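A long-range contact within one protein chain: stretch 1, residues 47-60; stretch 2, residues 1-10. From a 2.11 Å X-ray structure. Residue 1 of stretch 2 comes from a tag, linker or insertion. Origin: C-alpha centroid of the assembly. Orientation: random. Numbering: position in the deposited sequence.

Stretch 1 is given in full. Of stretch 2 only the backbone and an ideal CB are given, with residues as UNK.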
ATOM      1  N   PRO F  47     -30.866  -2.890   3.835  1.00 19.00           N
ATOM      2  CA  PRO F  47     -30.649  -3.067   2.375  1.00 18.47           C
ATOM      3  C   PRO F  47     -30.700  -4.490   1.863  1.00 18.43           C
ATOM      4  O   PRO F  47     -31.074  -4.710   0.739  1.00 20.27           O
ATOM      5  CB  PRO F  47     -29.249  -2.470   2.157  1.00 20.09           C
ATOM      6  CG  PRO F  47     -28.618  -2.390   3.496  1.00 16.21           C
ATOM      7  CD  PRO F  47     -29.713  -2.229   4.476  1.00 17.23           C
ATOM      8  N   HIS F  48     -30.290  -5.461   2.683  1.00 19.96           N
ATOM      9  CA  HIS F  48     -30.404  -6.862   2.283  1.00 21.17           C
ATOM     10  C   HIS F  48     -31.886  -7.214   2.036  1.00 19.56           C
ATOM     11  O   HIS F  48     -32.251  -7.736   0.983  1.00 19.00           O
ATOM     12  CB  HIS F  48     -29.832  -7.800   3.351  1.00 20.12           C
ATOM     13  CG  HIS F  48     -30.052  -9.242   3.028  1.00 20.25           C
ATOM     14  ND1 HIS F  48     -31.147  -9.950   3.474  1.00 25.86           N
ATOM     15  CD2 HIS F  48     -29.350 -10.090   2.244  1.00 20.48           C
ATOM     16  CE1 HIS F  48     -31.091 -11.183   3.010  1.00 24.77           C
ATOM     17  NE2 HIS F  48     -30.018 -11.290   2.247  1.00 27.39           N
ATOM     18  N   ASP F  49     -32.728  -6.925   3.020  1.00 20.58           N
ATOM     19  CA  ASP F  49     -34.179  -7.231   2.912  1.00 21.09           C
ATOM     20  C   ASP F  49     -34.881  -6.482   1.765  1.00 20.50           C
ATOM     21  O   ASP F  49     -35.636  -7.087   0.981  1.00 21.78           O
ATOM     22  CB  ASP F  49     -34.860  -6.978   4.255  1.00 20.72           C
ATOM     23  CG  ASP F  49     -34.463  -8.005   5.311  1.00 24.84           C
ATOM     24  OD1 ASP F  49     -33.618  -8.898   5.005  1.00 29.63           O
ATOM     25  OD2 ASP F  49     -34.962  -7.903   6.459  1.00 27.75           O
ATOM     26  N   ILE F  50     -34.591  -5.186   1.602  1.00 20.09           N
ATOM     27  CA  ILE F  50     -35.096  -4.429   0.444  1.00 18.71           C
ATOM     28  C   ILE F  50     -34.640  -5.033  -0.886  1.00 19.54           C
ATOM     29  O   ILE F  50     -35.442  -5.226  -1.807  1.00 20.34           O
ATOM     30  CB  ILE F  50     -34.693  -2.936   0.514  1.00 20.59           C
ATOM     31  CG1 ILE F  50     -35.408  -2.264   1.704  1.00 20.43           C
ATOM     32  CG2 ILE F  50     -34.971  -2.225  -0.819  1.00 19.73           C
ATOM     33  CD1 ILE F  50     -34.821  -0.964   2.120  1.00 17.81           C
ATOM     34  N   ALA F  51     -33.356  -5.337  -1.001  1.00 19.75           N
ATOM     35  CA  ALA F  51     -32.800  -5.841  -2.267  1.00 19.08           C
ATOM     36  C   ALA F  51     -33.356  -7.201  -2.641  1.00 18.96           C
ATOM     37  O   ALA F  51     -33.628  -7.465  -3.821  1.00 20.19           O
ATOM     38  CB  ALA F  51     -31.252  -5.864  -2.217  1.00 16.79           C
ATOM     39  N   VAL F  52     -33.533  -8.076  -1.660  1.00 19.74           N
ATOM     40  CA  VAL F  52     -34.157  -9.404  -1.909  1.00 20.72           C
ATOM     41  C   VAL F  52     -35.607  -9.228  -2.395  1.00 20.86           C
ATOM     42  O   VAL F  52     -36.014  -9.840  -3.402  1.00 21.11           O
ATOM     43  CB  VAL F  52     -34.054 -10.332  -0.668  1.00 21.63           C
ATOM     44  CG1 VAL F  52     -34.995 -11.562  -0.774  1.00 21.87           C
ATOM     45  CG2 VAL F  52     -32.643 -10.790  -0.511  1.00 16.84           C
ATOM     46  N   GLU F  53     -36.356  -8.350  -1.732  1.00 21.28           N
ATOM     47  CA  GLU F  53     -37.724  -8.046  -2.155  1.00 23.55           C
ATOM     48  C   GLU F  53     -37.766  -7.499  -3.593  1.00 21.51           C
ATOM     49  O   GLU F  53     -38.603  -7.879  -4.347  1.00 22.71           O
ATOM     50  CB  GLU F  53     -38.369  -7.032  -1.226  1.00 22.69           C
ATOM     51  CG  GLU F  53     -39.403  -7.557  -0.261  1.00 33.88           C
ATOM     52  CD  GLU F  53     -40.443  -6.497   0.094  1.00 31.07           C
ATOM     53  OE1 GLU F  53     -41.388  -6.330  -0.711  1.00 42.54           O
ATOM     54  OE2 GLU F  53     -40.313  -5.821   1.146  1.00 35.09           O
ATOM     55  N   ALA F  54     -36.853  -6.602  -3.948  1.00 21.00           N
ATOM     56  CA  ALA F  54     -36.824  -6.040  -5.302  1.00 19.21           C
ATOM     57  C   ALA F  54     -36.378  -7.080  -6.321  1.00 20.15           C
ATOM     58  O   ALA F  54     -36.865  -7.072  -7.461  1.00 20.64           O
ATOM     59  CB  ALA F  54     -35.954  -4.795  -5.376  1.00 17.80           C
ATOM     60  N   ALA F  55     -35.446  -7.950  -5.935  1.00 20.10           N
ATOM     61  CA  ALA F  55     -35.001  -9.064  -6.790  1.00 21.23           C
ATOM     62  C   ALA F  55     -36.164 -10.012  -7.099  1.00 20.80           C
ATOM     63  O   ALA F  55     -36.344 -10.463  -8.235  1.00 22.40           O
ATOM     64  CB  ALA F  55     -33.786  -9.861  -6.107  1.00 21.24           C
ATOM     65  N   GLU F  56     -36.950 -10.314  -6.079  1.00 22.29           N
ATOM     66  CA  GLU F  56     -38.112 -11.167  -6.221  1.00 24.12           C
ATOM     67  C   GLU F  56     -39.149 -10.517  -7.149  1.00 24.11           C
ATOM     68  O   GLU F  56     -39.739 -11.186  -8.010  1.00 23.77           O
ATOM     69  CB  GLU F  56     -38.732 -11.437  -4.849  1.00 24.10           C
ATOM     70  CG  GLU F  56     -37.960 -12.444  -4.003  1.00 25.19           C
ATOM     71  CD  GLU F  56     -38.500 -12.588  -2.574  1.00 28.62           C
ATOM     72  OE1 GLU F  56     -39.131 -11.626  -2.034  1.00 35.17           O
ATOM     73  OE2 GLU F  56     -38.277 -13.664  -1.970  1.00 34.38           O
ATOM     74  N   LEU F  57     -39.365  -9.215  -6.979  1.00 23.68           N
ATOM     75  CA  LEU F  57     -40.275  -8.494  -7.874  1.00 23.34           C
ATOM     76  C   LEU F  57     -39.793  -8.477  -9.314  1.00 24.94           C
ATOM     77  O   LEU F  57     -40.596  -8.730 -10.211  1.00 25.89           O
ATOM     78  CB  LEU F  57     -40.504  -7.073  -7.400  1.00 24.92           C
ATOM     79  CG  LEU F  57     -41.578  -6.279  -8.127  1.00 25.65           C
ATOM     80  CD1 LEU F  57     -42.927  -6.953  -7.940  1.00 25.81           C
ATOM     81  CD2 LEU F  57     -41.546  -4.849  -7.593  1.00 22.26           C
ATOM     82  N   ALA F  58     -38.507  -8.185  -9.552  1.00 24.51           N
ATOM     83  CA  ALA F  58     -37.991  -8.162 -10.917  1.00 24.16           C
ATOM     84  C   ALA F  58     -38.103  -9.533 -11.567  1.00 24.96           C
ATOM     85  O   ALA F  58     -38.352  -9.634 -12.761  1.00 26.22           O
ATOM     86  CB  ALA F  58     -36.526  -7.689 -10.959  1.00 24.74           C
ATOM     87  N   LEU F  59     -37.860 -10.591 -10.792  1.00 25.19           N
ATOM     88  CA  LEU F  59     -37.945 -11.956 -11.320  1.00 25.89           C
ATOM     89  C   LEU F  59     -39.384 -12.317 -11.678  1.00 27.05           C
ATOM     90  O   LEU F  59     -39.611 -12.831 -12.756  1.00 27.25           O
ATOM     91  CB  LEU F  59     -37.399 -12.979 -10.331  1.00 26.31           C
ATOM     92  CG  LEU F  59     -37.315 -14.451 -10.758  1.00 27.62           C
ATOM     93  CD1 LEU F  59     -36.451 -14.660 -12.027  1.00 22.73           C
ATOM     94  CD2 LEU F  59     -36.818 -15.277  -9.584  1.00 26.01           C
ATOM     95  N   SER F  60     -40.344 -12.060 -10.787  1.00 27.84           N
ATOM     96  CA  SER F  60     -41.713 -12.480 -11.050  1.00 31.19           C
ATOM     97  C   SER F  60     -42.350 -11.662 -12.178  1.00 32.20           C
ATOM     98  O   SER F  60     -43.131 -12.193 -12.974  1.00 34.36           O
ATOM     99  CB  SER F  60     -42.574 -12.403  -9.792  1.00 31.99           C
ATOM    100  OG  SER F  60     -42.875 -11.046  -9.444  1.00 42.02           O
ATOM    101  N   UNK F   1     -40.186 -15.192   2.666  1.00 48.03           N
ATOM    102  CA  UNK F   1     -39.570 -16.413   3.254  1.00 46.55           C
ATOM    103  C   UNK F   1     -38.300 -16.742   2.513  1.00 44.36           C
ATOM    104  O   UNK F   1     -38.009 -16.152   1.469  1.00 47.22           O
ATOM    105  CB  UNK F   1     -40.527 -17.606   3.204  1.00 46.55           C
ATOM    106  N   UNK F   2     -37.557 -17.705   3.039  1.00 39.79           N
ATOM    107  CA  UNK F   2     -36.266 -18.117   2.464  1.00 40.18           C
ATOM    108  C   UNK F   2     -36.299 -18.250   0.940  1.00 37.42           C
ATOM    109  O   UNK F   2     -37.097 -19.029   0.408  1.00 37.66           O
ATOM    110  CB  UNK F   2     -35.832 -19.450   3.076  1.00 40.18           C
ATOM    111  N   UNK F   3     -35.416 -17.520   0.251  1.00 33.56           N
ATOM    112  CA  UNK F   3     -35.320 -17.601  -1.211  1.00 31.16           C
ATOM    113  C   UNK F   3     -33.876 -17.836  -1.686  1.00 29.96           C
ATOM    114  O   UNK F   3     -33.078 -16.896  -1.798  1.00 27.81           O
ATOM    115  CB  UNK F   3     -35.868 -16.318  -1.839  1.00 31.16           C
ATOM    116  N   UNK F   4     -33.559 -19.105  -1.968  1.00 28.99           N
ATOM    117  CA  UNK F   4     -32.212 -19.515  -2.358  1.00 29.96           C
ATOM    118  C   UNK F   4     -31.880 -19.054  -3.776  1.00 28.53           C
ATOM    119  O   UNK F   4     -30.710 -19.056  -4.183  1.00 27.89           O
ATOM    120  CB  UNK F   4     -32.070 -21.035  -2.254  1.00 29.96           C
ATOM    121  N   UNK F   5     -32.899 -18.663  -4.537  1.00 27.84           N
ATOM    122  CA  UNK F   5     -32.673 -18.230  -5.917  1.00 27.63           C
ATOM    123  C   UNK F   5     -32.004 -16.847  -6.028  1.00 23.78           C
ATOM    124  O   UNK F   5     -31.173 -16.626  -6.932  1.00 24.32           O
ATOM    125  CB  UNK F   5     -34.008 -18.208  -6.664  1.00 27.63           C
ATOM    126  N   UNK F   6     -32.354 -15.950  -5.109  1.00 21.27           N
ATOM    127  CA  UNK F   6     -31.863 -14.570  -5.151  1.00 20.88           C
ATOM    128  C   UNK F   6     -31.167 -14.086  -3.859  1.00 20.73           C
ATOM    129  O   UNK F   6     -30.632 -12.960  -3.845  1.00 20.46           O
ATOM    130  CB  UNK F   6     -33.038 -13.640  -5.459  1.00 20.88           C
ATOM    131  N   UNK F   7     -31.165 -14.894  -2.783  1.00 19.68           N
ATOM    132  CA  UNK F   7     -30.532 -14.488  -1.492  1.00 19.67           C
ATOM    133  C   UNK F   7     -29.356 -15.410  -1.167  1.00 19.69           C
ATOM    134  O   UNK F   7     -29.558 -16.534  -0.738  1.00 20.19           O
ATOM    135  CB  UNK F   7     -31.549 -14.523  -0.349  1.00 19.67           C
ATOM    136  N   UNK F   8     -28.136 -14.947  -1.432  1.00 18.77           N
ATOM    137  CA  UNK F   8     -26.951 -15.782  -1.281  1.00 19.87           C
ATOM    138  C   UNK F   8     -26.716 -16.216   0.164  1.00 20.68           C
ATOM    139  O   UNK F   8     -26.143 -17.282   0.404  1.00 22.39           O
ATOM    140  CB  UNK F   8     -25.721 -15.033  -1.799  1.00 19.87           C
ATOM    141  N   UNK F   9     -27.165 -15.408   1.119  1.00 21.14           N
ATOM    142  CA  UNK F   9     -27.077 -15.758   2.535  1.00 22.22           C
ATOM    143  C   UNK F   9     -27.756 -17.085   2.935  1.00 22.57           C
ATOM    144  O   UNK F   9     -27.395 -17.675   3.940  1.00 23.69           O
ATOM    145  CB  UNK F   9     -27.693 -14.623   3.355  1.00 22.22           C
ATOM    146  N   UNK F  10     -28.731 -17.543   2.163  1.00 22.04           N
ATOM    147  CA  UNK F  10     -29.369 -18.820   2.409  1.00 22.59           C
ATOM    148  C   UNK F  10     -29.180 -19.833   1.258  1.00 23.84           C
ATOM    149  O   UNK F  10     -29.638 -20.963   1.367  1.00 27.21           O
ATOM    150  CB  UNK F  10     -30.861 -18.593   2.658  1.00 22.59           C
TER

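Stretch 1 is a helix that presents His48, Val52, Ala55 and Leu59 to stretch 2, with Glu56 reaching in from the side; stretch 2 is irregular.

Position 1 points away from the helix, and nothing of stretch 1 lies within 5.5 Å of its ideal CB, so contact sets no demand there. It is Gly1, left by the expression tag. Position 2 also points away, and almost any residue would fit; it is Met2, deposited as selenomethionine.

Position 3 turns toward the helix, its ideal CB 3.6 Å from Glu56 OE2 and 5.0 Å from Val52 CG1. A carboxylate so near favours a donor: Asn, Gln, Ser, Thr or a basic residue could serve. The residue is Asn3, whose ND2 donates a nearly straight hydrogen bond to Glu56 OE2 (3.0 Å, 169°). Its OD1 accepts from the backbone N of position 5 at 3.0 Å, so the amide ties the helix to the local turn.

Position 4 is out of reach and unconstrained by stretch 1; it is Lys4. Position 5 faces the helix at longer range, its ideal CB 5.0 Å from Leu59 CD2. An apolar side chain would suit, as would a longer polar one laying its carbons there. Glu5 is found, packing its CD 3.8 Å from Leu59 CD2, while its OE2 is hydrogen-bonded elsewhere in the structure.

At position 6 the ideal CB lies 3.9 Å from Ala55 CB. The small alanine leaves room between Val52 and Leu59, a setting for Val, Ile, Leu or perhaps Ala. Val6 occupies it. Its CB meets Ala55 CB at 3.9 Å, CG2 approaches Val52 CG1 at 4.3 Å, and CG1 approaches Leu59 CD2 at 4.4 Å, so its two methyls spread along the helix.

Position 7 has its ideal CB 3.9 Å from Val52 CG2 and 4.4 Å from His48 NE2. The imidazole nitrogen calls for a polar partner, with Asp, Asn or Ser plausible. Asp7 places OD1 at the ring edge, where His48 NE2 donates a short hydrogen bond of 2.5 Å. His48 ND1 donates to Asp49 OD1 at 3.1 Å, so both ring nitrogens are engaged.

Position 8 points sideways, free of stretch 1; it is Leu8. Position 9 turns back, its ideal CB 4.2 Å from His48 NE2, suiting a small residue such as Ser, Ala or Thr. In Ser9, OG stays 4.0 Å from His48 NE2, without a hydrogen bond. Position 10 is out of reach, so stretch 1 sets no preference; it is Val10.

Stretch 2 1-10: GMNKEVDLSV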
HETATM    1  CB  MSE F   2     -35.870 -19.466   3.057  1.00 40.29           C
HETATM    2  CG  MSE F   2     -34.669 -20.128   2.407  1.00 43.85           C
HETATM    3 SE   MSE F   2     -34.132 -21.664   3.446  0.75 44.56          SE
HETATM    4  CE  MSE F   2     -34.289 -20.761   5.277  1.00 41.34           C
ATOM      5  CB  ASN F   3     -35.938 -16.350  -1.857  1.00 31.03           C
ATOM      6  CG  ASN F   3     -36.208 -16.526  -3.343  1.00 30.09           C
ATOM      7  OD1 ASN F   3     -35.573 -17.337  -4.028  1.00 33.87           O
ATOM      8  ND2 ASN F   3     -37.129 -15.737  -3.856  1.00 28.89           N
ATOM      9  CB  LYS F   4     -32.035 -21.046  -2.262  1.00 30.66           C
ATOM     10  CG  LYS F   4     -32.047 -21.655  -0.868  1.00 33.86           C
ATOM     11  CD  LYS F   4     -31.626 -23.170  -0.909  1.00 32.16           C
ATOM     12  CE  LYS F   4     -31.652 -23.885   0.483  1.00 35.15           C
ATOM     13  NZ  LYS F   4     -30.910 -25.217   0.501  1.00 29.99           N
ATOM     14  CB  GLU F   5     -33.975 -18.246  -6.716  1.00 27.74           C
ATOM     15  CG  GLU F   5     -33.754 -18.139  -8.228  1.00 29.22           C
ATOM     16  CD  GLU F   5     -34.995 -18.519  -9.049  1.00 32.72           C
ATOM     17  OE1 GLU F   5     -36.056 -18.871  -8.462  1.00 40.64           O
ATOM     18  OE2 GLU F   5     -34.898 -18.479 -10.290  1.00 32.67           O
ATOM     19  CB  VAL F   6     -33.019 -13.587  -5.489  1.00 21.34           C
ATOM     20  CG1 VAL F   6     -33.672 -13.906  -6.859  1.00 16.07           C
ATOM     21  CG2 VAL F   6     -34.038 -13.581  -4.394  1.00 17.58           C
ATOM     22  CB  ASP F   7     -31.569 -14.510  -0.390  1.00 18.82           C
ATOM     23  CG  ASP F   7     -31.053 -14.005   0.957  1.00 21.31           C
ATOM     24  OD1 ASP F   7     -29.901 -13.531   1.077  1.00 23.37           O
ATOM     25  OD2 ASP F   7     -31.856 -14.070   1.911  1.00 20.91           O
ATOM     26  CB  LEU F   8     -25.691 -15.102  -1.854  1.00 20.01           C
ATOM     27  CG  LEU F   8     -24.549 -16.088  -2.143  1.00 18.61           C
ATOM     28  CD1 LEU F   8     -24.726 -16.823  -3.460  1.00 17.64           C
ATOM     29  CD2 LEU F   8     -23.172 -15.434  -2.091  1.00 17.39           C
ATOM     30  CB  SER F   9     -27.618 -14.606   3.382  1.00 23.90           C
ATOM     31  OG  SER F   9     -26.812 -13.453   3.188  1.00 27.49           O
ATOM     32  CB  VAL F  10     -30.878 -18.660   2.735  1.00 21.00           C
ATOM     33  CG1 VAL F  10     -31.087 -17.822   4.016  1.00 14.64           C
ATOM     34  CG2 VAL F  10     -31.635 -18.052   1.562  1.00 19.64           C
TER
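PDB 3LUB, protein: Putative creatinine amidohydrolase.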